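Local coordinates for protein transcriptional regulator, AsnC family (Agrobacterium tumefaciens str. C58, PDB 3I4P) that probably regulates transcription by binding specific DNA sequences through a winged helix-turn-helix domain joined to an Lrp/AsnC-type effector domain that binds calcium, at residues Arg6-Leu9 with Arg10-Glu14; Val108-Asp112 with Ile113-Asp117. One frame throughout, in Å; residues are numbered along the deposited sequence.

Contact 1. Residues Arg6-Leu9 with Arg10-Glu14; sequences RKIL and RILQE
R6 and R10, one helical turn apart, run side by side and point the same way. Of the polar contacts, those of the backbone come first: R10 N donates to R6 O at 2.8 Å, and the bonds from L12 N to I8 O and from Q13 N to L9 O are of like length, all i to i+4 bonds. I11 N is held less well, with a weak, long bond to K7 O (3.5 Å) and a second weak one to I8 O bent to 126°.

R6 to L12 lie on helix 3-12 of the winged helix-turn-helix domain, ahead of the other two helices, 20-27 and 31-43. The charged pair meets through carbon. The R10 guanidinium lays one face over the aliphatic part of R6, with R10 NH1 3.7 Å from R6 CD. Both chains leave the backbone with CG anti to N and bend at chi3, and their guanidinium planes differ by 30°. R6 NE lies 4.3 Å from R10 NH2, a like-charge approach probably eased by the bond from R6 NE to the carbonyl of L149.

The apolar contact between the two segments is I8 CG2 with L12 CD1 at 3.7 Å, the two side chains lying side by side and pointing the same way. I8 also packs on V27, I38 and M41, while L12 reaches L23 and I47 of its own chain and A52 of the second subunit. Q13 OE1 accepts from L147 N, on the C-terminal segment.

Contact 2. Residues Val108-Asp112 with Ile113-Asp117; sequences VVVPD and IAAYD
A115 CB is wedged against P111 and D112 where strand 104-110 turns into helix 113-126. This is the tight part: both P111 CG and P111 CD lie 3.5 Å from A115 CB, closer than usual carbon contact, and D112 OD1 is 3.2 Å from the same methyl. D112 is the N-cap. Its CG sits between the backbone N and the carbonyl carbon (chi1 53°), which swings OD1 back over the first turn to accept from A115 N at 2.8 Å, nearly along the C-O axis and with an N-H...O angle of 158°. The D112 carbonyl takes Y116 N at 3.0 Å, so one residue receives two amide protons of the first turn.

Packing is looser farther back along the strand. V110 CG2 is 3.9 Å from Y116 CB, and V108 CG1 approaches the Y116 ring at its edge, 4.1 Å from CD1, the two side chains crossing at about a right angle. On the solvent side A114 is exposed, its methyl merely near D112 OD1.

In the Lrp/AsnC ligand-binding domain, the N-to-C directions of strand 108-110 and helix 113-117 differ by 126°, and their axes come within 8.2 Å at closest. Y116 lies over strand 63-70 on V65 and V67, bonds through OH to S134 and meets F136 edge-to-face, both on strand 131-143, while Y151 of the second subunit covers V110, P111 and A115.

From the N terminus, contact 1 comes first, within helix 3-12 of the DNA-binding domain, and it is complete long before contact 2 begins at the end of strand 104-110. Each joins directly consecutive segments, so neither closes a long loop, and the two are in series, without nesting or crossing. Contact 1 is a helical turn that belongs with helices 20-27 and 31-43; contact 2 links an inner strand of the four-stranded antiparallel sheet to helix 113-126. Their centres are 34 Å apart, on opposite sides of the chain's centre, and their nearest atoms about 18 Å apart. Both touch the second subunit, so each domain contributes to the assembly.

Contact 1. Residues Arg6-Leu9 with Arg10-Glu14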
ATOM      1  N   ARG A   6      -9.859  43.942   3.563  1.00 33.90           N
ATOM      2  CA  ARG A   6     -10.392  42.672   3.107  1.00 33.89           C
ATOM      3  C   ARG A   6     -11.374  42.807   1.922  1.00 33.60           C
ATOM      4  O   ARG A   6     -11.276  42.017   0.948  1.00 32.31           O
ATOM      5  CB  ARG A   6     -11.042  41.922   4.257  1.00 33.51           C
ATOM      6  CG  ARG A   6     -11.498  40.513   3.872  1.00 35.19           C
ATOM      7  CD  ARG A   6     -12.441  39.956   4.899  1.00 38.98           C
ATOM      8  NE  ARG A   6     -11.746  39.169   5.886  1.00 41.25           N
ATOM      9  CZ  ARG A   6     -12.126  39.024   7.149  1.00 41.32           C
ATOM     10  NH1 ARG A   6     -13.196  39.661   7.627  1.00 41.76           N
ATOM     11  NH2 ARG A   6     -11.392  38.258   7.950  1.00 41.59           N
ATOM     12  N   LYS A   7     -12.302  43.778   2.003  1.00 32.98           N
ATOM     13  CA  LYS A   7     -13.242  44.046   0.902  1.00 33.51           C
ATOM     14  C   LYS A   7     -12.485  44.401  -0.378  1.00 32.99           C
ATOM     15  O   LYS A   7     -12.840  43.933  -1.442  1.00 32.89           O
ATOM     16  CB  LYS A   7     -14.185  45.203   1.225  1.00 34.41           C
ATOM     17  CG  LYS A   7     -15.320  44.894   2.197  1.00 36.56           C
ATOM     18  CD  LYS A   7     -15.891  46.186   2.792  1.00 40.06           C
ATOM     19  CE  LYS A   7     -17.413  46.166   2.954  1.00 42.32           C
ATOM     20  NZ  LYS A   7     -18.084  47.019   1.900  1.00 45.26           N
ATOM     21  N   ILE A   8     -11.437  45.217  -0.256  1.00 32.82           N
ATOM     22  CA  ILE A   8     -10.580  45.580  -1.400  1.00 33.14           C
ATOM     23  C   ILE A   8      -9.900  44.343  -2.015  1.00 32.73           C
ATOM     24  O   ILE A   8     -10.007  44.111  -3.206  1.00 32.79           O
ATOM     25  CB  ILE A   8      -9.521  46.694  -1.027  1.00 33.42           C
ATOM     26  CG1 ILE A   8     -10.238  48.021  -0.691  1.00 33.70           C
ATOM     27  CG2 ILE A   8      -8.500  46.899  -2.180  1.00 29.13           C
ATOM     28  CD1 ILE A   8      -9.343  49.089   0.004  1.00 32.98           C
ATOM     29  N   LEU A   9      -9.248  43.551  -1.173  1.00 32.79           N
ATOM     30  CA  LEU A   9      -8.562  42.320  -1.593  1.00 32.82           C
ATOM     31  C   LEU A   9      -9.485  41.278  -2.208  1.00 33.22           C
ATOM     32  O   LEU A   9      -9.096  40.553  -3.142  1.00 33.29           O
ATOM     33  CB  LEU A   9      -7.791  41.693  -0.425  1.00 31.85           C
ATOM     34  CG  LEU A   9      -6.617  42.516   0.115  1.00 30.81           C
ATOM     35  CD1 LEU A   9      -6.023  41.861   1.374  1.00 31.10           C
ATOM     36  CD2 LEU A   9      -5.567  42.789  -0.967  1.00 27.00           C
ATOM     37  N   ARG A  10     -10.706  41.195  -1.705  1.00 33.68           N
ATOM     38  CA  ARG A  10     -11.657  40.214  -2.231  1.00 34.31           C
ATOM     39  C   ARG A  10     -11.988  40.477  -3.708  1.00 33.99           C
ATOM     40  O   ARG A  10     -12.160  39.533  -4.506  1.00 34.09           O
ATOM     41  CB  ARG A  10     -12.901  40.233  -1.374  1.00 34.43           C
ATOM     42  CG  ARG A  10     -14.030  39.311  -1.786  1.00 36.64           C
ATOM     43  CD  ARG A  10     -15.016  39.197  -0.535  1.00 38.46           C
ATOM     44  NE  ARG A  10     -14.456  38.281   0.482  1.00 39.59           N
ATOM     45  CZ  ARG A  10     -14.485  38.439   1.806  1.00 42.22           C
ATOM     46  NH1 ARG A  10     -15.060  39.519   2.371  1.00 45.84           N
ATOM     47  NH2 ARG A  10     -13.946  37.495   2.591  1.00 40.04           N
ATOM     48  N   ILE A  11     -12.063  41.761  -4.064  1.00 33.37           N
ATOM     49  CA  ILE A  11     -12.303  42.148  -5.438  1.00 32.89           C
ATOM     50  C   ILE A  11     -10.992  42.006  -6.243  1.00 32.66           C
ATOM     51  O   ILE A  11     -11.009  41.454  -7.338  1.00 31.51           O
ATOM     52  CB  ILE A  11     -12.864  43.569  -5.550  1.00 32.83           C
ATOM     53  CG1 ILE A  11     -14.206  43.653  -4.792  1.00 32.64           C
ATOM     54  CG2 ILE A  11     -13.008  43.975  -7.040  1.00 31.10           C
ATOM     55  CD1 ILE A  11     -14.726  45.052  -4.553  1.00 29.79           C
ATOM     56  N   LEU A  12      -9.875  42.474  -5.689  1.00 32.64           N
ATOM     57  CA  LEU A  12      -8.593  42.464  -6.420  1.00 32.86           C
ATOM     58  C   LEU A  12      -8.187  41.039  -6.844  1.00 32.53           C
ATOM     59  O   LEU A  12      -7.754  40.837  -7.955  1.00 32.86           O
ATOM     60  CB  LEU A  12      -7.476  43.180  -5.630  1.00 32.86           C
ATOM     61  CG  LEU A  12      -7.549  44.719  -5.571  1.00 32.64           C
ATOM     62  CD1 LEU A  12      -6.375  45.272  -4.797  1.00 33.64           C
ATOM     63  CD2 LEU A  12      -7.590  45.360  -6.967  1.00 31.20           C
ATOM     64  N   GLN A  13      -8.419  40.059  -5.985  1.00 32.90           N
ATOM     65  CA  GLN A  13      -8.141  38.650  -6.287  1.00 32.97           C
ATOM     66  C   GLN A  13      -9.016  38.092  -7.407  1.00 33.07           C
ATOM     67  O   GLN A  13      -8.667  37.074  -8.016  1.00 32.64           O
ATOM     68  CB  GLN A  13      -8.380  37.782  -5.047  1.00 32.60           C
ATOM     69  CG  GLN A  13      -7.378  37.930  -3.961  1.00 31.86           C
ATOM     70  CD  GLN A  13      -7.441  36.751  -2.988  1.00 34.03           C
ATOM     71  OE1 GLN A  13      -6.428  36.074  -2.759  1.00 34.52           O
ATOM     72  NE2 GLN A  13      -8.639  36.459  -2.469  1.00 30.12           N
ATOM     73  N   GLU A  14     -10.173  38.712  -7.615  1.00 33.38           N
ATOM     74  CA  GLU A  14     -11.111  38.314  -8.675  1.00 34.48           C
ATOM     75  C   GLU A  14     -10.842  39.034 -10.006  1.00 34.27           C
ATOM     76  O   GLU A  14     -11.061  38.479 -11.068  1.00 34.12           O
ATOM     77  CB  GLU A  14     -12.572  38.568  -8.247  1.00 34.75           C
ATOM     78  CG  GLU A  14     -13.134  37.547  -7.265  1.00 37.89           C
ATOM     79  CD  GLU A  14     -14.355  38.045  -6.449  1.00 41.09           C
ATOM     80  OE1 GLU A  14     -14.760  39.218  -6.637  1.00 41.34           O
ATOM     81  OE2 GLU A  14     -14.883  37.262  -5.601  1.00 41.63           O
TER

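Contact 2. Residues Val108-Asp112 with Ile113-Asp117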
ATOM      1  N   VAL A 108       2.240  19.376 -12.711  1.00 26.40           N
ATOM      2  CA  VAL A 108       2.864  19.561 -14.025  1.00 27.01           C
ATOM      3  C   VAL A 108       1.743  19.733 -15.030  1.00 26.22           C
ATOM      4  O   VAL A 108       0.725  19.046 -14.945  1.00 25.47           O
ATOM      5  CB  VAL A 108       3.779  18.317 -14.407  1.00 27.85           C
ATOM      6  CG1 VAL A 108       4.222  18.337 -15.901  1.00 24.68           C
ATOM      7  CG2 VAL A 108       4.988  18.220 -13.436  1.00 28.17           C
ATOM      8  N   VAL A 109       1.915  20.668 -15.958  1.00 25.95           N
ATOM      9  CA  VAL A 109       0.948  20.861 -17.060  1.00 25.46           C
ATOM     10  C   VAL A 109       1.653  20.679 -18.444  1.00 26.16           C
ATOM     11  O   VAL A 109       2.785  21.143 -18.678  1.00 25.01           O
ATOM     12  CB  VAL A 109       0.180  22.223 -16.934  1.00 25.75           C
ATOM     13  CG1 VAL A 109      -0.638  22.280 -15.580  1.00 24.15           C
ATOM     14  CG2 VAL A 109       1.132  23.377 -17.013  1.00 24.45           C
ATOM     15  N   VAL A 110       0.944  19.979 -19.336  1.00 26.08           N
ATOM     16  CA  VAL A 110       1.423  19.575 -20.654  1.00 25.53           C
ATOM     17  C   VAL A 110       0.166  19.381 -21.533  1.00 25.64           C
ATOM     18  O   VAL A 110      -0.955  19.297 -21.002  1.00 24.33           O
ATOM     19  CB  VAL A 110       2.287  18.256 -20.595  1.00 25.16           C
ATOM     20  CG1 VAL A 110       3.662  18.514 -19.962  1.00 25.37           C
ATOM     21  CG2 VAL A 110       1.553  17.125 -19.874  1.00 23.92           C
ATOM     22  N   PRO A 111       0.339  19.303 -22.878  1.00 25.95           N
ATOM     23  CA  PRO A 111      -0.826  19.035 -23.764  1.00 25.92           C
ATOM     24  C   PRO A 111      -1.334  17.588 -23.742  1.00 25.46           C
ATOM     25  O   PRO A 111      -2.533  17.351 -23.946  1.00 25.57           O
ATOM     26  CB  PRO A 111      -0.301  19.379 -25.162  1.00 25.66           C
ATOM     27  CG  PRO A 111       1.206  19.247 -25.041  1.00 26.24           C
ATOM     28  CD  PRO A 111       1.528  19.707 -23.647  1.00 26.10           C
ATOM     29  N   ASP A 112      -0.437  16.636 -23.507  1.00 25.33           N
ATOM     30  CA  ASP A 112      -0.772  15.208 -23.675  1.00 25.55           C
ATOM     31  C   ASP A 112       0.238  14.286 -22.980  1.00 25.38           C
ATOM     32  O   ASP A 112       1.257  14.758 -22.470  1.00 25.33           O
ATOM     33  CB  ASP A 112      -0.925  14.840 -25.166  1.00 26.03           C
ATOM     34  CG  ASP A 112       0.277  15.253 -26.032  1.00 28.00           C
ATOM     35  OD1 ASP A 112       1.436  15.270 -25.557  1.00 27.46           O
ATOM     36  OD2 ASP A 112       0.044  15.551 -27.233  1.00 33.50           O
ATOM     37  N   ILE A 113      -0.066  12.983 -22.963  1.00 24.84           N
ATOM     38  CA  ILE A 113       0.798  11.961 -22.383  1.00 24.27           C
ATOM     39  C   ILE A 113       2.208  11.988 -23.001  1.00 23.97           C
ATOM     40  O   ILE A 113       3.191  11.955 -22.277  1.00 24.27           O
ATOM     41  CB  ILE A 113       0.136  10.526 -22.486  1.00 24.24           C
ATOM     42  CG1 ILE A 113      -0.939  10.363 -21.423  1.00 25.20           C
ATOM     43  CG2 ILE A 113       1.140   9.383 -22.359  1.00 22.09           C
ATOM     44  CD1 ILE A 113      -1.895   9.152 -21.716  1.00 25.80           C
ATOM     45  N   ALA A 114       2.313  12.076 -24.323  1.00 24.03           N
ATOM     46  CA  ALA A 114       3.629  12.107 -24.981  1.00 24.02           C
ATOM     47  C   ALA A 114       4.469  13.312 -24.521  1.00 23.82           C
ATOM     48  O   ALA A 114       5.650  13.143 -24.243  1.00 23.37           O
ATOM     49  CB  ALA A 114       3.502  12.062 -26.516  1.00 22.88           C
ATOM     50  N   ALA A 115       3.852  14.502 -24.424  1.00 24.33           N
ATOM     51  CA  ALA A 115       4.527  15.701 -23.893  1.00 24.78           C
ATOM     52  C   ALA A 115       4.973  15.458 -22.438  1.00 25.12           C
ATOM     53  O   ALA A 115       5.999  15.938 -22.019  1.00 25.06           O
ATOM     54  CB  ALA A 115       3.610  16.949 -23.961  1.00 24.51           C
ATOM     55  N   TYR A 116       4.187  14.710 -21.674  1.00 26.01           N
ATOM     56  CA  TYR A 116       4.562  14.378 -20.302  1.00 26.53           C
ATOM     57  C   TYR A 116       5.728  13.459 -20.277  1.00 25.80           C
ATOM     58  O   TYR A 116       6.653  13.678 -19.503  1.00 26.09           O
ATOM     59  CB  TYR A 116       3.444  13.729 -19.464  1.00 26.81           C
ATOM     60  CG  TYR A 116       3.960  13.408 -18.076  1.00 27.39           C
ATOM     61  CD1 TYR A 116       4.215  14.435 -17.168  1.00 31.50           C
ATOM     62  CD2 TYR A 116       4.238  12.101 -17.681  1.00 29.38           C
ATOM     63  CE1 TYR A 116       4.715  14.172 -15.896  1.00 31.60           C
ATOM     64  CE2 TYR A 116       4.731  11.831 -16.390  1.00 30.01           C
ATOM     65  CZ  TYR A 116       4.964  12.882 -15.530  1.00 29.95           C
ATOM     66  OH  TYR A 116       5.453  12.686 -14.293  1.00 33.95           O
ATOM     67  N   ASP A 117       5.646  12.392 -21.064  1.00 25.81           N
ATOM     68  CA  ASP A 117       6.787  11.479 -21.231  1.00 25.62           C
ATOM     69  C   ASP A 117       8.101  12.236 -21.534  1.00 25.33           C
ATOM     70  O   ASP A 117       9.089  12.019 -20.857  1.00 25.03           O
ATOM     71  CB  ASP A 117       6.495  10.420 -22.285  1.00 25.67           C
ATOM     72  CG  ASP A 117       7.535   9.296 -22.293  1.00 26.56           C
ATOM     73  OD1 ASP A 117       8.035   8.898 -21.222  1.00 28.72           O
ATOM     74  OD2 ASP A 117       7.865   8.802 -23.383  1.00 31.88           O
TER